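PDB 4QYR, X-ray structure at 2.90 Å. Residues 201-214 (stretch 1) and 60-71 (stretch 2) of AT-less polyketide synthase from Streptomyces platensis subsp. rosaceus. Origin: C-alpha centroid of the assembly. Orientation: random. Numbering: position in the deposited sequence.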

ATOM      1  N   ASN A 201     -12.011   2.439   9.771  1.00 26.58           N
ATOM      2  CA  ASN A 201     -13.036   1.610   9.190  1.00 26.84           C
ATOM      3  C   ASN A 201     -14.360   2.182   9.606  1.00 27.44           C
ATOM      4  O   ASN A 201     -14.565   2.439  10.796  1.00 25.34           O
ATOM      5  CB  ASN A 201     -12.909   0.170   9.650  1.00 23.08           C
ATOM      6  CG  ASN A 201     -13.915  -0.725   8.999  1.00 33.15           C
ATOM      7  OD1 ASN A 201     -13.874  -0.930   7.789  1.00 35.77           O
ATOM      8  ND2 ASN A 201     -14.833  -1.264   9.789  1.00 35.17           N
ATOM      9  N   LEU A 202     -15.230   2.411   8.630  1.00 24.72           N
ATOM     10  CA  LEU A 202     -16.560   2.921   8.895  1.00 35.78           C
ATOM     11  C   LEU A 202     -17.592   2.183   8.060  1.00 40.57           C
ATOM     12  O   LEU A 202     -17.375   1.902   6.876  1.00 44.97           O
ATOM     13  CB  LEU A 202     -16.626   4.420   8.618  1.00 36.91           C
ATOM     14  CG  LEU A 202     -15.828   5.317   9.567  1.00 34.86           C
ATOM     15  CD1 LEU A 202     -15.941   6.773   9.179  1.00 37.09           C
ATOM     16  CD2 LEU A 202     -16.373   5.126  10.940  1.00 35.96           C
ATOM     17  N   LEU A 203     -18.714   1.862   8.690  1.00 41.67           N
ATOM     18  CA  LEU A 203     -19.763   1.073   8.056  1.00 41.66           C
ATOM     19  C   LEU A 203     -20.884   1.982   7.527  1.00 42.50           C
ATOM     20  O   LEU A 203     -21.807   2.339   8.258  1.00 42.88           O
ATOM     21  CB  LEU A 203     -20.305   0.056   9.057  1.00 40.71           C
ATOM     22  CG  LEU A 203     -19.222  -0.577   9.929  1.00 38.35           C
ATOM     23  CD1 LEU A 203     -19.833  -1.241  11.145  1.00 40.50           C
ATOM     24  CD2 LEU A 203     -18.471  -1.596   9.131  1.00 39.89           C
ATOM     25  N   LEU A 204     -20.799   2.349   6.252  1.00 41.48           N
ATOM     26  CA  LEU A 204     -21.656   3.391   5.717  1.00 41.75           C
ATOM     27  C   LEU A 204     -22.528   2.901   4.576  1.00 47.89           C
ATOM     28  O   LEU A 204     -23.198   3.706   3.922  1.00 51.46           O
ATOM     29  CB  LEU A 204     -20.810   4.578   5.255  1.00 41.51           C
ATOM     30  CG  LEU A 204     -19.981   5.224   6.373  1.00 43.91           C
ATOM     31  CD1 LEU A 204     -19.139   6.373   5.844  1.00 43.17           C
ATOM     32  CD2 LEU A 204     -20.878   5.685   7.527  1.00 43.66           C
ATOM     33  N   SER A 205     -22.524   1.590   4.333  1.00 47.65           N
ATOM     34  CA  SER A 205     -23.387   1.009   3.299  1.00 46.44           C
ATOM     35  C   SER A 205     -23.710  -0.454   3.563  1.00 46.18           C
ATOM     36  O   SER A 205     -23.108  -1.102   4.415  1.00 46.03           O
ATOM     37  CB  SER A 205     -22.746   1.127   1.916  1.00 47.15           C
ATOM     38  OG  SER A 205     -22.052  -0.073   1.582  1.00 51.79           O
ATOM     39  N   VAL A 206     -24.663  -0.960   2.795  1.00 50.20           N
ATOM     40  CA  VAL A 206     -25.149  -2.329   2.919  1.00 58.00           C
ATOM     41  C   VAL A 206     -24.250  -3.361   2.256  1.00 61.51           C
ATOM     42  O   VAL A 206     -24.107  -4.478   2.756  1.00 64.37           O
ATOM     43  CB  VAL A 206     -26.534  -2.463   2.294  1.00 63.01           C
ATOM     44  CG1 VAL A 206     -27.124  -3.796   2.633  1.00 65.18           C
ATOM     45  CG2 VAL A 206     -27.427  -1.368   2.797  1.00 67.32           C
ATOM     46  N   ASP A 207     -23.670  -2.973   1.122  1.00 58.14           N
ATOM     47  CA  ASP A 207     -22.902  -3.861   0.261  1.00 58.02           C
ATOM     48  C   ASP A 207     -22.073  -4.919   0.983  1.00 53.40           C
ATOM     49  O   ASP A 207     -22.289  -6.118   0.782  1.00 53.44           O
ATOM     50  CB  ASP A 207     -21.977  -3.032  -0.633  1.00 63.94           C
ATOM     51  CG  ASP A 207     -22.744  -2.142  -1.599  1.00 70.52           C
ATOM     52  OD1 ASP A 207     -22.864  -2.522  -2.796  1.00 72.76           O
ATOM     53  OD2 ASP A 207     -23.217  -1.064  -1.160  1.00 69.37           O
ATOM     54  N   THR A 208     -21.134  -4.491   1.823  1.00 45.57           N
ATOM     55  CA  THR A 208     -20.248  -5.459   2.455  1.00 41.87           C
ATOM     56  C   THR A 208     -20.971  -6.271   3.525  1.00 43.29           C
ATOM     57  O   THR A 208     -20.645  -7.431   3.752  1.00 44.44           O
ATOM     58  CB  THR A 208     -19.022  -4.785   3.063  1.00 39.14           C
ATOM     59  OG1 THR A 208     -18.481  -3.855   2.122  1.00 41.86           O
ATOM     60  CG2 THR A 208     -17.959  -5.812   3.405  1.00 35.49           C
ATOM     61  N   PHE A 209     -21.963  -5.668   4.167  1.00 44.46           N
ATOM     62  CA  PHE A 209     -22.748  -6.359   5.186  1.00 46.05           C
ATOM     63  C   PHE A 209     -23.397  -7.586   4.585  1.00 50.79           C
ATOM     64  O   PHE A 209     -23.213  -8.707   5.062  1.00 55.01           O
ATOM     65  CB  PHE A 209     -23.825  -5.441   5.767  1.00 40.98           C
ATOM     66  CG  PHE A 209     -23.361  -4.618   6.926  1.00 39.49           C
ATOM     67  CD1 PHE A 209     -22.992  -5.223   8.120  1.00 45.21           C
ATOM     68  CD2 PHE A 209     -23.311  -3.227   6.836  1.00 41.32           C
ATOM     69  CE1 PHE A 209     -22.566  -4.450   9.217  1.00 43.85           C
ATOM     70  CE2 PHE A 209     -22.888  -2.440   7.925  1.00 41.17           C
ATOM     71  CZ  PHE A 209     -22.508  -3.049   9.114  1.00 41.04           C
ATOM     72  N   ALA A 210     -24.158  -7.346   3.525  1.00 52.38           N
ATOM     73  CA  ALA A 210     -24.878  -8.388   2.820  1.00 55.28           C
ATOM     74  C   ALA A 210     -23.935  -9.472   2.354  1.00 45.27           C
ATOM     75  O   ALA A 210     -24.202 -10.654   2.524  1.00 53.53           O
ATOM     76  CB  ALA A 210     -25.631  -7.798   1.637  1.00 47.10           C
ATOM     77  N   ALA A 211     -22.819  -9.062   1.773  1.00 43.06           N
ATOM     78  CA  ALA A 211     -21.916 -10.016   1.142  1.00 48.84           C
ATOM     79  C   ALA A 211     -21.282 -10.942   2.168  1.00 47.07           C
ATOM     80  O   ALA A 211     -21.302 -12.169   2.005  1.00 49.06           O
ATOM     81  CB  ALA A 211     -20.853  -9.289   0.350  1.00 45.38           C
ATOM     82  N   THR A 212     -20.734 -10.347   3.222  1.00 43.34           N
ATOM     83  CA  THR A 212     -20.146 -11.105   4.311  1.00 46.22           C
ATOM     84  C   THR A 212     -21.125 -12.116   4.872  1.00 51.68           C
ATOM     85  O   THR A 212     -20.746 -13.241   5.189  1.00 57.87           O
ATOM     86  CB  THR A 212     -19.682 -10.190   5.433  1.00 48.28           C
ATOM     87  OG1 THR A 212     -18.962  -9.098   4.860  1.00 52.16           O
ATOM     88  CG2 THR A 212     -18.771 -10.934   6.393  1.00 47.22           C
ATOM     89  N   HIS A 213     -22.386 -11.720   4.974  1.00 50.80           N
ATOM     90  CA  HIS A 213     -23.417 -12.611   5.486  1.00 51.74           C
ATOM     91  C   HIS A 213     -23.585 -13.849   4.611  1.00 51.43           C
ATOM     92  O   HIS A 213     -23.709 -14.960   5.118  1.00 53.76           O
ATOM     93  CB  HIS A 213     -24.748 -11.869   5.602  1.00 55.20           C
ATOM     94  CG  HIS A 213     -25.851 -12.704   6.172  1.00 58.57           C
ATOM     95  ND1 HIS A 213     -25.682 -13.492   7.290  1.00 52.86           N
ATOM     96  CD2 HIS A 213     -27.132 -12.876   5.779  1.00 60.56           C
ATOM     97  CE1 HIS A 213     -26.812 -14.117   7.559  1.00 55.98           C
ATOM     98  NE2 HIS A 213     -27.708 -13.762   6.656  1.00 63.43           N
HETATM   99  N   MSE A 214     -23.591 -13.647   3.298  1.00 51.32           N
HETATM  100  CA  MSE A 214     -23.702 -14.752   2.348  1.00 52.60           C
HETATM  101  C   MSE A 214     -22.521 -15.685   2.490  1.00 52.52           C
HETATM  102  O   MSE A 214     -22.680 -16.903   2.498  1.00 58.53           O
HETATM  103  CB  MSE A 214     -23.794 -14.233   0.920  1.00 51.83           C
HETATM  104  CG  MSE A 214     -25.100 -13.553   0.625  1.00 54.39           C
HETATM  105 SE   MSE A 214     -25.434 -13.343  -1.270  0.93191.62          SE
HETATM  106  CE  MSE A 214     -27.045 -12.249  -1.129  1.00 55.51           C
TER
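Stretch 2, residues 60-71: FPKFAGRIEGVD

Residues at least 132 positions apart in sequence can pack closely without a single hydrogen bond between their segments, and here the 516 Å² they bury rests on apolar and aromatic contacts. The example illustrates how an irregular chain can dock on a helix and its preceding loop. Stretch 2 is largely extended, with a short strand beginning at Phe-63, and runs antiparallel in register to stretch 1: Phe-60 lies beside His-213 near the end of the helical segment, while Val-70 reaches Leu-202 and Leu-204 in the loop.

Phe-60 is the main anchor. Its ring lies nearly parallel to that of Phe-209, with planes at 18° and centroids 4.5 Å apart, but the rings are slid so that they barely overlap. The slide places Phe-209 CB over the face of the Phe-60 ring, 3.5 Å from its centroid. One helical turn on, the His-213 ring receives Phe-60 CA and Pro-61 CD over one face, each 3.8 Å from the ring centroid.

Farther along, Ala-64 CB meets Leu-203 CD1 at 3.6 Å and lies at the edge of the Phe-209 ring. Val-70 closes the contact, its CG2 3.6 Å from Leu-202 CD2 and its CG1 3.9 Å from Leu-204 CD2.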

ATOM      1  N   PHE A  60     -28.409  -9.579   6.308  1.00 73.09           N
ATOM      2  CA  PHE A  60     -27.502  -9.762   7.454  1.00 68.41           C
ATOM      3  C   PHE A  60     -28.061  -9.484   8.866  1.00 63.72           C
ATOM      4  O   PHE A  60     -28.974  -8.684   9.012  1.00 65.94           O
ATOM      5  CB  PHE A  60     -26.271  -8.870   7.242  1.00 66.89           C
ATOM      6  CG  PHE A  60     -26.568  -7.399   7.290  1.00 63.75           C
ATOM      7  CD1 PHE A  60     -26.130  -6.628   8.350  1.00 63.55           C
ATOM      8  CD2 PHE A  60     -27.304  -6.791   6.288  1.00 63.90           C
ATOM      9  CE1 PHE A  60     -26.399  -5.272   8.396  1.00 63.20           C
ATOM     10  CE2 PHE A  60     -27.582  -5.439   6.330  1.00 63.03           C
ATOM     11  CZ  PHE A  60     -27.132  -4.681   7.383  1.00 62.61           C
ATOM     12  N   PRO A  61     -27.497 -10.140   9.907  1.00 60.45           N
ATOM     13  CA  PRO A  61     -27.772  -9.840  11.319  1.00 57.85           C
ATOM     14  C   PRO A  61     -27.383  -8.425  11.718  1.00 61.84           C
ATOM     15  O   PRO A  61     -26.228  -8.015  11.593  1.00 62.14           O
ATOM     16  CB  PRO A  61     -26.916 -10.862  12.072  1.00 57.54           C
ATOM     17  CG  PRO A  61     -25.875 -11.243  11.129  1.00 55.35           C
ATOM     18  CD  PRO A  61     -26.560 -11.265   9.797  1.00 56.21           C
ATOM     19  N   LYS A  62     -28.364  -7.707  12.244  1.00 60.83           N
ATOM     20  CA  LYS A  62     -28.313  -6.263  12.373  1.00 56.19           C
ATOM     21  C   LYS A  62     -27.495  -5.725  13.535  1.00 54.61           C
ATOM     22  O   LYS A  62     -28.030  -5.022  14.379  1.00 61.08           O
ATOM     23  CB  LYS A  62     -29.740  -5.743  12.496  1.00 59.10           C
ATOM     24  CG  LYS A  62     -30.226  -4.998  11.288  1.00 61.86           C
ATOM     25  CD  LYS A  62     -30.022  -5.800  10.025  1.00 61.71           C
ATOM     26  CE  LYS A  62     -30.621  -5.077   8.836  1.00 61.83           C
ATOM     27  NZ  LYS A  62     -31.030  -6.030   7.774  1.00 63.72           N
ATOM     28  N   PHE A  63     -26.202  -6.016  13.577  1.00 52.13           N
ATOM     29  CA  PHE A  63     -25.386  -5.512  14.679  1.00 50.77           C
ATOM     30  C   PHE A  63     -24.118  -4.860  14.199  1.00 48.74           C
ATOM     31  O   PHE A  63     -23.601  -5.215  13.151  1.00 49.76           O
ATOM     32  CB  PHE A  63     -25.006  -6.633  15.644  1.00 55.32           C
ATOM     33  CG  PHE A  63     -26.177  -7.395  16.192  1.00 59.43           C
ATOM     34  CD1 PHE A  63     -26.814  -6.969  17.346  1.00 57.04           C
ATOM     35  CD2 PHE A  63     -26.621  -8.556  15.564  1.00 56.70           C
ATOM     36  CE1 PHE A  63     -27.883  -7.674  17.862  1.00 60.50           C
ATOM     37  CE2 PHE A  63     -27.676  -9.267  16.072  1.00 60.11           C
ATOM     38  CZ  PHE A  63     -28.316  -8.819  17.231  1.00 66.49           C
ATOM     39  N   ALA A  64     -23.601  -3.920  14.984  1.00 49.55           N
ATOM     40  CA  ALA A  64     -22.262  -3.387  14.739  1.00 48.15           C
ATOM     41  C   ALA A  64     -21.743  -2.659  15.960  1.00 48.43           C
ATOM     42  O   ALA A  64     -22.519  -2.181  16.782  1.00 49.71           O
ATOM     43  CB  ALA A  64     -22.254  -2.450  13.532  1.00 45.38           C
ATOM     44  N   GLY A  65     -20.423  -2.600  16.082  1.00 45.81           N
ATOM     45  CA  GLY A  65     -19.805  -1.646  16.971  1.00 44.93           C
ATOM     46  C   GLY A  65     -19.776  -0.349  16.191  1.00 46.84           C
ATOM     47  O   GLY A  65     -19.204  -0.294  15.106  1.00 52.53           O
ATOM     48  N   ARG A  66     -20.411   0.685  16.723  1.00 47.56           N
ATOM     49  CA  ARG A  66     -20.484   1.982  16.050  1.00 44.69           C
ATOM     50  C   ARG A  66     -19.787   3.090  16.816  1.00 45.69           C
ATOM     51  O   ARG A  66     -19.758   3.111  18.049  1.00 47.70           O
ATOM     52  CB  ARG A  66     -21.932   2.407  15.826  1.00 42.29           C
ATOM     53  CG  ARG A  66     -22.662   1.625  14.783  1.00 43.57           C
ATOM     54  CD  ARG A  66     -23.953   2.332  14.420  1.00 49.03           C
ATOM     55  NE  ARG A  66     -25.086   1.969  15.280  1.00 55.96           N
ATOM     56  CZ  ARG A  66     -25.618   2.758  16.214  1.00 60.40           C
ATOM     57  NH1 ARG A  66     -26.661   2.337  16.919  1.00 62.94           N
ATOM     58  NH2 ARG A  66     -25.118   3.968  16.443  1.00 61.65           N
ATOM     59  N   ILE A  67     -19.251   4.024  16.055  1.00 36.70           N
ATOM     60  CA  ILE A  67     -18.727   5.254  16.588  1.00 41.21           C
ATOM     61  C   ILE A  67     -19.846   6.286  16.579  1.00 46.67           C
ATOM     62  O   ILE A  67     -20.554   6.445  15.575  1.00 51.01           O
ATOM     63  CB  ILE A  67     -17.537   5.739  15.749  1.00 42.18           C
ATOM     64  CG1 ILE A  67     -16.343   4.832  15.974  1.00 32.60           C
ATOM     65  CG2 ILE A  67     -17.183   7.192  16.054  1.00 46.18           C
ATOM     66  CD1 ILE A  67     -15.158   5.305  15.246  1.00 32.88           C
ATOM     67  N   GLU A  68     -20.035   6.990  17.683  1.00 47.50           N
ATOM     68  CA  GLU A  68     -21.036   8.035  17.658  1.00 55.67           C
ATOM     69  C   GLU A  68     -20.471   9.296  17.012  1.00 53.48           C
ATOM     70  O   GLU A  68     -19.321   9.682  17.273  1.00 54.76           O
ATOM     71  CB  GLU A  68     -21.551   8.330  19.061  1.00 69.15           C
ATOM     72  CG  GLU A  68     -23.060   8.164  19.163  1.00 85.04           C
ATOM     73  CD  GLU A  68     -23.811   8.889  18.039  1.00 95.86           C
ATOM     74  OE1 GLU A  68     -23.467  10.055  17.733  1.00 99.24           O
ATOM     75  OE2 GLU A  68     -24.745   8.286  17.455  1.00 99.17           O
ATOM     76  N   GLY A  69     -21.268   9.923  16.146  1.00 47.85           N
ATOM     77  CA  GLY A  69     -20.902  11.208  15.577  1.00 46.10           C
ATOM     78  C   GLY A  69     -20.019  11.095  14.357  1.00 45.39           C
ATOM     79  O   GLY A  69     -19.060  11.845  14.179  1.00 47.51           O
ATOM     80  N   VAL A  70     -20.371  10.136  13.517  1.00 44.63           N
ATOM     81  CA  VAL A  70     -19.652   9.792  12.300  1.00 42.66           C
ATOM     82  C   VAL A  70     -19.887  10.827  11.196  1.00 44.75           C
ATOM     83  O   VAL A  70     -19.097  10.963  10.257  1.00 48.74           O
ATOM     84  CB  VAL A  70     -20.087   8.359  11.842  1.00 42.19           C
ATOM     85  CG1 VAL A  70     -20.535   8.325  10.396  1.00 36.62           C
ATOM     86  CG2 VAL A  70     -18.995   7.335  12.147  1.00 34.54           C
ATOM     87  N   ASP A  71     -20.975  11.573  11.326  1.00 43.05           N
ATOM     88  CA  ASP A  71     -21.299  12.598  10.352  1.00 44.33           C
ATOM     89  C   ASP A  71     -20.722  13.944  10.771  1.00 45.27           C
ATOM     90  O   ASP A  71     -20.945  14.953  10.097  1.00 46.53           O
ATOM     91  CB  ASP A  71     -22.816  12.717  10.157  1.00 47.58           C
ATOM     92  CG  ASP A  71     -23.574  12.904  11.461  1.00 52.13           C
ATOM     93  OD1 ASP A  71     -23.238  12.227  12.456  1.00 51.18           O
ATOM     94  OD2 ASP A  71     -24.524  13.724  11.483  1.00 57.33           O
TER